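Local coordinates for N2152 (Neocallimastix frontalis, PDB 5U22), which probably hydrolyses arabinose-containing glycans as a family 39 glycoside hydrolase, in which a TIM barrel is joined to a beta sandwich, at residues K56-P61 against T297-G302; G256-S261 against E374-K379; G302-K307 against N386-I391; V405-T410 against S414-Y419. One frame throughout, in Å; residues are numbered along the deposited sequence.

Interaction 1: K56-P61 against T297-G302; sequences KSLVAP and TQKGAG
L58 and K299 carry the packed part of this contact, one leucine methyl, CD2, lying against the aliphatic stem of the lysine. CD2 of L58 stands 3.9 Å from both CG and CE of K299, so that methyl spans much of the stem, and the two side chains cross obliquely. The other methyl turns to the loop backbone, with L58 CD1 4.0 Å from the carbonyl O of T297. K299 can offer this length of chain because its carbons beyond CG run extended, with chi3 at -178° and chi4 at -177°, which carries the ammonium past the leucine toward the end of helix 55-58.

The other side is looser and more polar. S57 adds little beyond its carbonyl, whose O is 4.2 Å from K299 CE, and no direct hydrogen bond joins the segments. A water bridges them instead: it accepts from K299 NZ at 2.8 Å and donates to S57 O at 2.7 Å. The hydroxyl of S57 is engaged by D54.

This is plain packing between the short helix 55-58, early in the barrel domain, and the loop that leads into helix 301-310, late in it. W303 of that helix backs it with a hydrogen bond to L58 O. The chemistry is divided along one lysine: its methylenes cover a buried leucine, while its ammonium is bound to the water and in cation-pi contact with W303.

Interaction 2: G256-S261 against E374-K379; sequences GQPGSS and EKIDWK
I376, the last residue of strand 368-376 in this segment, meets P258 at the first turn of helix 258-270: CG2 of I376 lies 3.9 Å from P258 CB, a purely apolar touch in which the two side chains cross at about a right angle. D377, next in line, points away from the helix; its OD2 forms a 2.8 Å salt bridge with NZ of K375, and its OD1 is held by S414.

W378 then supplies the broadest surface. Its CG is anti to the backbone N (chi1 169°), which carries the indole toward Q257 and P258. CG of Q257 sits 3.5 Å from the centroid of the five-membered ring of W378 and only 4° off the ring normal, a CH-pi contact over the face. Farther along the same face, Q257 NE2 comes to 3.3 Å from W378 CZ3, offset toward the rim, with the amide plane standing 88° from the ring plane. P258 CD approaches obliquely, 3.7 Å from W378 CD1.

The amide is fixed from its other end. Q257 occupies the N-cap position, and its OE1 accepts from S260 N at 3.0 Å, in the carbonyl plane and on a lone pair, while its backbone O takes both N and OG of S261. One glutamine thus serves two purposes at this junction of barrel helix and sandwich strand: its oxygen caps the helix, and its methylene and NH2 group lie over the tryptophan, so the cap bond probably also fixes how the amide is turned against the ring.

Interaction 3: G302-K307 against N386-I391; sequences GWYFYK and NGPNTI
Y304, on helix 301-310, lays its ring against the turn G387-P388 that leads into strand 389-397, a CH-pi contact joining the last helix of the TIM-barrel domain to the beta sandwich. From CB, which points toward the turn, the side chain leaves with CG beside the backbone N (chi1 -71°). Y304 CG has G387 CA at 3.8 Å. Y304 CD2 meets P388 CD at 3.7 Å, the proline crossing the tyrosine at about a right angle and coming in obliquely, while on the other flank Y304 CE1 is 3.5 Å from G387 N.

The centre of the ring is the main seat: G387 CA stands 3.4 Å from the centroid of the Y304 ring, 7° off the normal. Such an approach depends on a bare alpha carbon, since a CB on G387 would come tight against Y304 CE2 and clash with P388 CD. On the opposite face lies W303 CE3, so the ring is sandwiched between its helix neighbour and the turn. Replacing Y304 with a serine would probably leave G387 CA without its aromatic seat and open a gap between the helix and the P388 ring. At the tip, Y304 OH lies 3.7 Å from both C and O of N386.

Interaction 4: V405-T410 against S414-Y419; sequences VDLSGT and SGYRIY
V405, L407, I418 and the ring of Y416 form the apolar core between strands 403-408 and 415-422, which face each other across the beta sandwich: their axes pass 10.1 Å apart at 152°, and no hydrogen bond links them directly. V405 and I418 meet tip to tip, CG1 of V405 3.8 Å from CD1 of I418. L407 divides its methyls, CD1 lying 4.2 Å from I418 CD1 and CD2 3.7 Å from Y416 CD1. V373 of strand 368-376, beside 415-422, touches V405 and L407.

The mixed contacts belong to the Y416 phenol. Its CG is anti to the carbonyl carbon (chi1 -60°), and the ring reaches across to the turn, where Y416 OH is 3.3 Å from T410 CA and T410 CG2 approaches obliquely.

Polar contacts share that tip. Y416 OH is hydrogen-bonded to N411 N, and a water in the plane of the ring sits 2.6 Å from it, with a weak link on to G409 O. A phenylalanine in place of Y416 would probably leave N411 N and the water without this partner. The tyrosine thus joins an apolar flank in the core to a hydroxyl that probably steadies the turn through N411 N and the water.

From the N terminus, interaction 1 is the first to open: helix 55-58 waits through most of the barrel until 297-302 returns beside it, closing a span of 235 residues. Interaction 2 opens within that span, at helix 258-270, and closes beyond it at strand 368-376, so the two cross. Interaction 3 starts at G302, shared with interaction 1, and ends at 386-391, crossing interaction 2. Interaction 4 follows in series as a short local closure inside the sandwich. Interactions 2 and 3 bring two barrel helices against strand 368-376 with its continuation and the turn into strand 389-397, hydrogen-bonded through K375 O and N389 N; I376 N and G415 O join interactions 2 and 4.

Interaction 1: K56-P61 against T297-G302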
loop_
_atom_site.group_PDB
_atom_site.type_symbol
_atom_site.label_atom_id
_atom_site.label_comp_id
_atom_site.label_asym_id
_atom_site.label_seq_id
_atom_site.Cartn_x
_atom_site.Cartn_y
_atom_site.Cartn_z
ATOM N N LYS A 56 8.971 18.583 -2.450
ATOM C CA LYS A 56 9.121 18.863 -1.028
ATOM C C LYS A 56 7.786 19.077 -0.330
ATOM O O LYS A 56 7.660 18.754 0.860
ATOM C CB LYS A 56 10.016 20.086 -0.821
ATOM C CG LYS A 56 11.434 19.914 -1.366
ATOM C CD LYS A 56 12.309 21.139 -1.057
ATOM C CE LYS A 56 13.685 21.010 -1.691
ATOM N NZ LYS A 56 14.443 19.873 -1.121
ATOM N N SER A 57 6.798 19.653 -1.024
ATOM C CA SER A 57 5.509 19.919 -0.397
ATOM C C SER A 57 4.553 18.745 -0.491
ATOM O O SER A 57 3.747 18.544 0.425
ATOM C CB SER A 57 4.823 21.134 -1.027
ATOM O OG SER A 57 5.606 22.300 -0.890
ATOM N N LEU A 58 4.625 17.978 -1.577
ATOM C CA LEU A 58 3.603 16.993 -1.893
ATOM C C LEU A 58 4.044 15.544 -1.716
ATOM O O LEU A 58 3.201 14.702 -1.420
ATOM C CB LEU A 58 3.106 17.212 -3.330
ATOM C CG LEU A 58 2.522 18.610 -3.589
ATOM C CD1 LEU A 58 2.080 18.761 -5.046
ATOM C CD2 LEU A 58 1.368 18.899 -2.645
ATOM N N VAL A 59 5.331 15.229 -1.863
ATOM C CA VAL A 59 5.792 13.846 -1.750
ATOM C C VAL A 59 6.518 13.634 -0.431
ATOM O O VAL A 59 6.162 12.746 0.357
ATOM C CB VAL A 59 6.702 13.472 -2.933
ATOM C CG1 VAL A 59 7.125 12.021 -2.835
ATOM C CG2 VAL A 59 6.001 13.758 -4.262
ATOM N N ALA A 60 7.549 14.438 -0.195
ATOM C CA ALA A 60 8.347 14.306 1.020
ATOM C C ALA A 60 7.525 14.221 2.306
ATOM O O ALA A 60 7.880 13.400 3.172
ATOM C CB ALA A 60 9.345 15.475 1.108
ATOM N N PRO A 61 6.459 15.004 2.508
ATOM C CA PRO A 61 5.747 14.943 3.798
ATOM C C PRO A 61 5.017 13.646 4.050
ATOM O O PRO A 61 4.584 13.415 5.186
ATOM C CB PRO A 61 4.754 16.105 3.707
ATOM C CG PRO A 61 5.377 17.037 2.714
ATOM C CD PRO A 61 5.953 16.119 1.686
ATOM N N THR A 297 -1.410 19.664 -8.958
ATOM C CA THR A 297 -0.766 20.613 -8.065
ATOM C C THR A 297 -1.440 20.770 -6.713
ATOM O O THR A 297 -0.839 21.374 -5.816
ATOM C CB THR A 297 -0.714 22.001 -8.725
ATOM O OG1 THR A 297 -2.054 22.436 -9.009
ATOM C CG2 THR A 297 0.096 21.946 -10.016
ATOM N N GLN A 298 -2.656 20.265 -6.536
ATOM C CA GLN A 298 -3.432 20.513 -5.329
ATOM C C GLN A 298 -3.679 19.222 -4.565
ATOM O O GLN A 298 -3.986 18.187 -5.163
ATOM C CB GLN A 298 -4.772 21.162 -5.662
ATOM C CG GLN A 298 -4.652 22.515 -6.337
ATOM C CD GLN A 298 -5.920 22.893 -7.042
ATOM O OE1 GLN A 298 -6.280 22.306 -8.069
ATOM N NE2 GLN A 298 -6.619 23.874 -6.498
ATOM N N LYS A 299 -3.588 19.309 -3.240
ATOM C CA LYS A 299 -3.884 18.171 -2.378
ATOM C C LYS A 299 -5.368 17.829 -2.423
ATOM O O LYS A 299 -6.225 18.716 -2.456
ATOM C CB LYS A 299 -3.485 18.485 -0.935
ATOM C CG LYS A 299 -1.989 18.723 -0.717
ATOM C CD LYS A 299 -1.748 19.355 0.636
ATOM C CE LYS A 299 -0.270 19.649 0.850
ATOM N NZ LYS A 299 0.001 20.204 2.212
ATOM N N GLY A 300 -5.674 16.533 -2.421
ATOM C CA GLY A 300 -7.013 16.062 -2.148
ATOM C C GLY A 300 -7.137 15.616 -0.698
ATOM O O GLY A 300 -6.173 15.626 0.067
ATOM N N ALA A 301 -8.362 15.229 -0.326
ATOM C CA ALA A 301 -8.611 14.767 1.037
ATOM C C ALA A 301 -7.669 13.632 1.420
ATOM O O ALA A 301 -7.141 13.610 2.535
ATOM C CB ALA A 301 -10.065 14.311 1.187
ATOM N N GLY A 302 -7.440 12.692 0.503
ATOM C CA GLY A 302 -6.614 11.539 0.822
ATOM C C GLY A 302 -5.192 11.901 1.194
ATOM O O GLY A 302 -4.565 11.214 2.002
HETATM O O HOH W 1 2.844 20.294 2.203
#

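Interaction 2: G256-S261 against E374-K379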
loop_
_atom_site.group_PDB
_atom_site.type_symbol
_atom_site.label_atom_id
_atom_site.label_comp_id
_atom_site.label_asym_id
_atom_site.label_seq_id
_atom_site.Cartn_x
_atom_site.Cartn_y
_atom_site.Cartn_z
ATOM N N GLY A 256 -7.817 6.577 -3.328
ATOM C CA GLY A 256 -7.398 7.728 -2.550
ATOM C C GLY A 256 -8.429 8.317 -1.607
ATOM O O GLY A 256 -8.170 9.372 -1.021
ATOM N N GLN A 257 -9.584 7.689 -1.427
ATOM C CA GLN A 257 -10.563 8.235 -0.483
ATOM C C GLN A 257 -10.154 7.902 0.947
ATOM O O GLN A 257 -9.816 6.747 1.233
ATOM C CB GLN A 257 -11.961 7.670 -0.761
ATOM C CG GLN A 257 -13.050 8.216 0.177
ATOM C CD GLN A 257 -14.251 7.300 0.263
ATOM O OE1 GLN A 257 -14.156 6.197 0.802
ATOM N NE2 GLN A 257 -15.393 7.747 -0.274
ATOM N N PRO A 258 -10.201 8.867 1.874
ATOM C CA PRO A 258 -9.799 8.564 3.264
ATOM C C PRO A 258 -10.542 7.392 3.897
ATOM O O PRO A 258 -9.905 6.492 4.452
ATOM C CB PRO A 258 -10.079 9.882 4.000
ATOM C CG PRO A 258 -10.030 10.949 2.913
ATOM C CD PRO A 258 -10.616 10.270 1.700
ATOM N N GLY A 259 -11.873 7.377 3.829
ATOM C CA GLY A 259 -12.625 6.319 4.491
ATOM C C GLY A 259 -12.278 4.940 3.967
ATOM O O GLY A 259 -11.955 4.028 4.734
ATOM N N SER A 260 -12.317 4.773 2.648
ATOM C CA SER A 260 -11.965 3.484 2.064
ATOM C C SER A 260 -10.544 3.090 2.439
ATOM O O SER A 260 -10.289 1.953 2.865
ATOM C CB SER A 260 -12.114 3.543 0.548
ATOM O OG SER A 260 -11.539 2.388 -0.031
ATOM N N SER A 261 -9.612 4.038 2.312
ATOM C CA SER A 261 -8.191 3.749 2.499
ATOM C C SER A 261 -7.891 3.293 3.916
ATOM O O SER A 261 -7.014 2.445 4.127
ATOM C CB SER A 261 -7.364 4.987 2.149
ATOM O OG SER A 261 -7.651 5.419 0.826
ATOM N N GLU A 374 -10.069 14.597 15.087
ATOM C CA GLU A 374 -10.136 15.335 13.832
ATOM C C GLU A 374 -10.784 14.489 12.742
ATOM O O GLU A 374 -10.819 13.258 12.816
ATOM C CB GLU A 374 -8.751 15.758 13.336
ATOM C CG GLU A 374 -7.905 16.460 14.344
ATOM C CD GLU A 374 -6.505 16.690 13.816
ATOM O OE1 GLU A 374 -6.362 17.523 12.904
ATOM O OE2 GLU A 374 -5.566 16.018 14.287
ATOM N N LYS A 375 -11.262 15.171 11.699
ATOM C CA LYS A 375 -11.773 14.499 10.511
ATOM C C LYS A 375 -11.245 15.179 9.259
ATOM O O LYS A 375 -10.938 16.375 9.257
ATOM C CB LYS A 375 -13.305 14.479 10.469
ATOM C CG LYS A 375 -13.955 15.854 10.348
ATOM C CD LYS A 375 -15.466 15.712 10.253
ATOM C CE LYS A 375 -16.180 17.061 10.392
ATOM N NZ LYS A 375 -15.829 17.992 9.294
ATOM N N ILE A 376 -11.146 14.401 8.188
ATOM C CA ILE A 376 -10.842 14.933 6.868
ATOM C C ILE A 376 -11.994 14.510 5.971
ATOM O O ILE A 376 -12.244 13.312 5.791
ATOM C CB ILE A 376 -9.483 14.453 6.337
ATOM C CG1 ILE A 376 -9.227 15.036 4.946
ATOM C CG2 ILE A 376 -9.352 12.907 6.343
ATOM C CD1 ILE A 376 -8.940 16.522 4.995
ATOM N N ASP A 377 -12.741 15.484 5.464
ATOM C CA ASP A 377 -13.920 15.156 4.679
ATOM C C ASP A 377 -13.552 14.989 3.210
ATOM O O ASP A 377 -12.561 15.534 2.720
ATOM C CB ASP A 377 -15.002 16.231 4.831
ATOM C CG ASP A 377 -15.602 16.259 6.222
ATOM O OD1 ASP A 377 -15.586 15.210 6.902
ATOM O OD2 ASP A 377 -16.088 17.332 6.635
ATOM N N TRP A 378 -14.388 14.236 2.501
ATOM C CA TRP A 378 -14.146 13.904 1.103
ATOM C C TRP A 378 -15.413 14.131 0.298
ATOM O O TRP A 378 -16.498 13.731 0.732
ATOM C CB TRP A 378 -13.694 12.450 1.002
ATOM C CG TRP A 378 -13.631 11.847 -0.350
ATOM C CD1 TRP A 378 -12.523 11.723 -1.140
ATOM C CD2 TRP A 378 -14.703 11.206 -1.057
ATOM N NE1 TRP A 378 -12.843 11.053 -2.302
ATOM C CE2 TRP A 378 -14.173 10.729 -2.275
ATOM C CE3 TRP A 378 -16.056 10.998 -0.786
ATOM C CZ2 TRP A 378 -14.951 10.061 -3.214
ATOM C CZ3 TRP A 378 -16.828 10.330 -1.724
ATOM C CH2 TRP A 378 -16.273 9.876 -2.923
ATOM N N LYS A 379 -15.275 14.792 -0.856
ATOM C CA LYS A 379 -16.333 14.932 -1.851
ATOM C C LYS A 379 -16.077 14.080 -3.082
ATOM O O LYS A 379 -16.984 13.398 -3.575
ATOM C CB LYS A 379 -16.474 16.403 -2.274
ATOM C CG LYS A 379 -16.854 17.347 -1.150
ATOM C CD LYS A 379 -18.261 17.870 -1.322
ATOM C CE LYS A 379 -18.643 18.782 -0.169
ATOM N NZ LYS A 379 -17.566 19.782 0.131
#

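Interaction 3: G302-K307 against N386-I391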
loop_
_atom_site.group_PDB
_atom_site.type_symbol
_atom_site.label_atom_id
_atom_site.label_comp_id
_atom_site.label_asym_id
_atom_site.label_seq_id
_atom_site.Cartn_x
_atom_site.Cartn_y
_atom_site.Cartn_z
ATOM N N GLY A 302 -7.440 12.692 0.503
ATOM C CA GLY A 302 -6.614 11.539 0.822
ATOM C C GLY A 302 -5.192 11.901 1.194
ATOM O O GLY A 302 -4.565 11.214 2.002
ATOM N N TRP A 303 -4.657 12.976 0.612
ATOM C CA TRP A 303 -3.312 13.407 0.979
ATOM C C TRP A 303 -3.217 13.612 2.482
ATOM O O TRP A 303 -2.285 13.134 3.136
ATOM C CB TRP A 303 -2.948 14.692 0.241
ATOM C CG TRP A 303 -1.498 15.025 0.356
ATOM C CD1 TRP A 303 -0.513 14.702 -0.534
ATOM C CD2 TRP A 303 -0.860 15.751 1.419
ATOM N NE1 TRP A 303 0.696 15.178 -0.088
ATOM C CE2 TRP A 303 0.509 15.827 1.107
ATOM C CE3 TRP A 303 -1.316 16.347 2.603
ATOM C CZ2 TRP A 303 1.437 16.467 1.944
ATOM C CZ3 TRP A 303 -0.390 16.985 3.434
ATOM C CH2 TRP A 303 0.969 17.040 3.095
ATOM N N TYR A 304 -4.207 14.292 3.054
ATOM C CA TYR A 304 -4.164 14.584 4.480
ATOM C C TYR A 304 -4.307 13.318 5.322
ATOM O O TYR A 304 -3.661 13.197 6.372
ATOM C CB TYR A 304 -5.242 15.606 4.826
ATOM C CG TYR A 304 -4.924 16.980 4.281
ATOM C CD1 TYR A 304 -5.453 17.411 3.068
ATOM C CD2 TYR A 304 -4.077 17.839 4.979
ATOM C CE1 TYR A 304 -5.150 18.680 2.565
ATOM C CE2 TYR A 304 -3.775 19.108 4.482
ATOM C CZ TYR A 304 -4.321 19.517 3.283
ATOM O OH TYR A 304 -4.004 20.773 2.804
ATOM N N PHE A 305 -5.132 12.358 4.877
ATOM C CA PHE A 305 -5.232 11.101 5.614
ATOM C C PHE A 305 -3.908 10.344 5.580
ATOM O O PHE A 305 -3.436 9.860 6.617
ATOM C CB PHE A 305 -6.379 10.220 5.082
ATOM C CG PHE A 305 -6.739 9.083 6.011
ATOM C CD1 PHE A 305 -7.456 9.321 7.179
ATOM C CD2 PHE A 305 -6.340 7.782 5.734
ATOM C CE1 PHE A 305 -7.770 8.289 8.046
ATOM C CE2 PHE A 305 -6.659 6.737 6.593
ATOM C CZ PHE A 305 -7.366 6.995 7.757
ATOM N N TYR A 306 -3.269 10.266 4.406
ATOM C CA TYR A 306 -1.990 9.574 4.325
ATOM C C TYR A 306 -0.878 10.343 5.031
ATOM O O TYR A 306 0.109 9.735 5.454
ATOM C CB TYR A 306 -1.649 9.290 2.855
ATOM C CG TYR A 306 -2.335 8.025 2.363
ATOM C CD1 TYR A 306 -3.691 8.016 2.042
ATOM C CD2 TYR A 306 -1.630 6.834 2.259
ATOM C CE1 TYR A 306 -4.313 6.846 1.608
ATOM C CE2 TYR A 306 -2.237 5.670 1.824
ATOM C CZ TYR A 306 -3.573 5.677 1.504
ATOM O OH TYR A 306 -4.144 4.502 1.064
ATOM N N LYS A 307 -1.021 11.662 5.187
ATOM C CA LYS A 307 -0.056 12.410 5.987
ATOM C C LYS A 307 -0.142 12.002 7.454
ATOM O O LYS A 307 0.889 11.789 8.111
ATOM C CB LYS A 307 -0.296 13.912 5.810
ATOM C CG LYS A 307 0.515 14.806 6.761
ATOM C CD LYS A 307 1.973 14.890 6.367
ATOM C CE LYS A 307 2.743 15.857 7.292
ATOM N NZ LYS A 307 4.169 15.483 7.394
ATOM N N ASN A 386 -8.544 21.687 1.797
ATOM C CA ASN A 386 -7.725 22.574 2.611
ATOM C C ASN A 386 -7.295 21.919 3.906
ATOM O O ASN A 386 -6.623 22.560 4.722
ATOM C CB ASN A 386 -8.469 23.877 2.909
ATOM C CG ASN A 386 -8.769 24.656 1.656
ATOM O OD1 ASN A 386 -7.881 24.879 0.831
ATOM N ND2 ASN A 386 -10.033 25.049 1.484
ATOM N N GLY A 387 -7.655 20.661 4.109
ATOM C CA GLY A 387 -7.173 19.933 5.254
ATOM C C GLY A 387 -8.256 19.607 6.264
ATOM O O GLY A 387 -9.447 19.872 6.069
ATOM N N PRO A 388 -7.844 19.018 7.375
ATOM C CA PRO A 388 -8.803 18.458 8.329
ATOM C C PRO A 388 -9.462 19.532 9.182
ATOM O O PRO A 388 -9.071 20.699 9.189
ATOM C CB PRO A 388 -7.937 17.536 9.188
ATOM C CG PRO A 388 -6.597 18.118 9.116
ATOM C CD PRO A 388 -6.454 18.684 7.731
ATOM N N ASN A 389 -10.480 19.094 9.919
ATOM C CA ASN A 389 -11.196 19.918 10.880
ATOM C C ASN A 389 -11.125 19.248 12.241
ATOM O O ASN A 389 -11.204 18.022 12.342
ATOM C CB ASN A 389 -12.657 20.098 10.464
ATOM C CG ASN A 389 -12.805 20.345 8.976
ATOM O OD1 ASN A 389 -13.305 19.496 8.233
ATOM N ND2 ASN A 389 -12.348 21.504 8.530
ATOM N N THR A 390 -10.982 20.047 13.288
ATOM C CA THR A 390 -11.000 19.511 14.637
ATOM C C THR A 390 -12.450 19.403 15.105
ATOM O O THR A 390 -13.143 20.416 15.231
ATOM C CB THR A 390 -10.168 20.385 15.567
ATOM O OG1 THR A 390 -8.826 20.415 15.076
ATOM C CG2 THR A 390 -10.154 19.788 16.974
ATOM N N ILE A 391 -12.916 18.173 15.324
ATOM C CA ILE A 391 -14.271 17.960 15.837
ATOM C C ILE A 391 -14.380 18.461 17.273
ATOM O O ILE A 391 -15.263 19.257 17.606
ATOM C CB ILE A 391 -14.650 16.471 15.742
ATOM C CG1 ILE A 391 -14.476 15.963 14.308
ATOM C CG2 ILE A 391 -16.074 16.254 16.238
ATOM C CD1 ILE A 391 -14.835 14.496 14.150
#

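Interaction 4: V405-T410 against S414-Y419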
loop_
_atom_site.group_PDB
_atom_site.type_symbol
_atom_site.label_atom_id
_atom_site.label_comp_id
_atom_site.label_asym_id
_atom_site.label_seq_id
_atom_site.Cartn_x
_atom_site.Cartn_y
_atom_site.Cartn_z
ATOM N N VAL A 405 -13.854 6.982 23.493
ATOM C CA VAL A 405 -14.003 8.257 22.796
ATOM C C VAL A 405 -15.148 8.101 21.797
ATOM O O VAL A 405 -15.086 7.239 20.910
ATOM C CB VAL A 405 -12.690 8.662 22.102
ATOM C CG1 VAL A 405 -12.864 9.944 21.296
ATOM C CG2 VAL A 405 -11.574 8.842 23.129
ATOM N N ASP A 406 -16.203 8.908 21.954
ATOM C CA ASP A 406 -17.381 8.830 21.090
ATOM C C ASP A 406 -17.346 9.897 19.999
ATOM O O ASP A 406 -17.028 11.059 20.266
ATOM C CB ASP A 406 -18.675 9.017 21.887
ATOM C CG ASP A 406 -18.812 8.042 23.028
ATOM O OD1 ASP A 406 -18.454 6.869 22.858
ATOM O OD2 ASP A 406 -19.282 8.459 24.105
ATOM N N LEU A 407 -17.711 9.503 18.777
ATOM C CA LEU A 407 -17.903 10.427 17.664
ATOM C C LEU A 407 -19.328 10.291 17.152
ATOM O O LEU A 407 -19.768 9.180 16.840
ATOM C CB LEU A 407 -16.931 10.161 16.516
ATOM C CG LEU A 407 -15.461 10.547 16.658
ATOM C CD1 LEU A 407 -14.758 9.654 17.666
ATOM C CD2 LEU A 407 -14.802 10.433 15.283
ATOM N N SER A 408 -20.032 11.418 17.041
ATOM C CA SER A 408 -21.393 11.446 16.523
ATOM C C SER A 408 -21.414 11.872 15.058
ATOM O O SER A 408 -20.492 12.521 14.559
ATOM C CB SER A 408 -22.265 12.399 17.345
ATOM O OG SER A 408 -22.668 11.775 18.544
ATOM N N GLY A 409 -22.485 11.475 14.368
ATOM C CA GLY A 409 -22.722 11.890 12.998
ATOM C C GLY A 409 -21.586 11.568 12.049
ATOM O O GLY A 409 -21.134 12.442 11.307
ATOM N N THR A 410 -21.108 10.324 12.076
ATOM C CA THR A 410 -20.012 9.894 11.224
ATOM C C THR A 410 -20.546 9.369 9.900
ATOM O O THR A 410 -21.705 8.968 9.784
ATOM C CB THR A 410 -19.180 8.813 11.909
ATOM O OG1 THR A 410 -20.049 7.766 12.367
ATOM C CG2 THR A 410 -18.414 9.399 13.098
ATOM N N SER A 414 -15.351 10.061 5.088
ATOM C CA SER A 414 -14.377 10.835 5.852
ATOM C C SER A 414 -13.300 9.932 6.451
ATOM O O SER A 414 -13.513 8.739 6.699
ATOM C CB SER A 414 -15.080 11.588 6.987
ATOM O OG SER A 414 -15.913 12.632 6.507
ATOM N N GLY A 415 -12.135 10.520 6.701
ATOM C CA GLY A 415 -11.113 9.891 7.525
ATOM C C GLY A 415 -11.140 10.526 8.906
ATOM O O GLY A 415 -11.401 11.721 9.041
ATOM N N TYR A 416 -10.873 9.720 9.929
ATOM C CA TYR A 416 -10.895 10.205 11.305
ATOM C C TYR A 416 -9.573 9.922 11.998
ATOM O O TYR A 416 -8.900 8.937 11.698
ATOM C CB TYR A 416 -12.032 9.564 12.097
ATOM C CG TYR A 416 -13.392 9.870 11.499
ATOM C CD1 TYR A 416 -14.012 11.094 11.721
ATOM C CD2 TYR A 416 -14.045 8.941 10.706
ATOM C CE1 TYR A 416 -15.256 11.373 11.178
ATOM C CE2 TYR A 416 -15.271 9.221 10.152
ATOM C CZ TYR A 416 -15.874 10.430 10.397
ATOM O OH TYR A 416 -17.100 10.700 9.834
ATOM N N ARG A 417 -9.204 10.792 12.944
ATOM C CA ARG A 417 -8.040 10.516 13.779
ATOM C C ARG A 417 -8.346 10.875 15.223
ATOM O O ARG A 417 -8.962 11.911 15.497
ATOM C CB ARG A 417 -6.784 11.281 13.335
ATOM C CG ARG A 417 -5.559 10.904 14.164
ATOM C CD ARG A 417 -4.241 11.463 13.620
ATOM N NE ARG A 417 -4.125 12.920 13.750
ATOM C CZ ARG A 417 -3.007 13.604 13.513
ATOM N NH1 ARG A 417 -1.890 12.974 13.142
ATOM N NH2 ARG A 417 -3.002 14.921 13.654
ATOM N N ILE A 418 -7.915 10.014 16.145
ATOM C CA ILE A 418 -7.869 10.347 17.564
ATOM C C ILE A 418 -6.401 10.413 17.958
ATOM O O ILE A 418 -5.664 9.436 17.782
ATOM C CB ILE A 418 -8.640 9.322 18.408
ATOM C CG1 ILE A 418 -10.128 9.437 18.096
ATOM C CG2 ILE A 418 -8.376 9.555 19.899
ATOM C CD1 ILE A 418 -10.935 8.259 18.551
ATOM N N TYR A 419 -5.967 11.574 18.453
ATOM C CA TYR A 419 -4.567 11.826 18.784
ATOM C C TYR A 419 -4.482 12.124 20.272
ATOM O O TYR A 419 -5.084 13.096 20.741
ATOM C CB TYR A 419 -4.026 13.001 17.965
ATOM C CG TYR A 419 -2.517 13.057 17.825
ATOM C CD1 TYR A 419 -1.874 12.387 16.790
ATOM C CD2 TYR A 419 -1.745 13.811 18.698
ATOM C CE1 TYR A 419 -0.494 12.446 16.643
ATOM C CE2 TYR A 419 -0.352 13.874 18.563
ATOM C CZ TYR A 419 0.261 13.189 17.533
ATOM O OH TYR A 419 1.635 13.247 17.372
HETATM O O HOH W 2 -18.082 13.032 10.200
#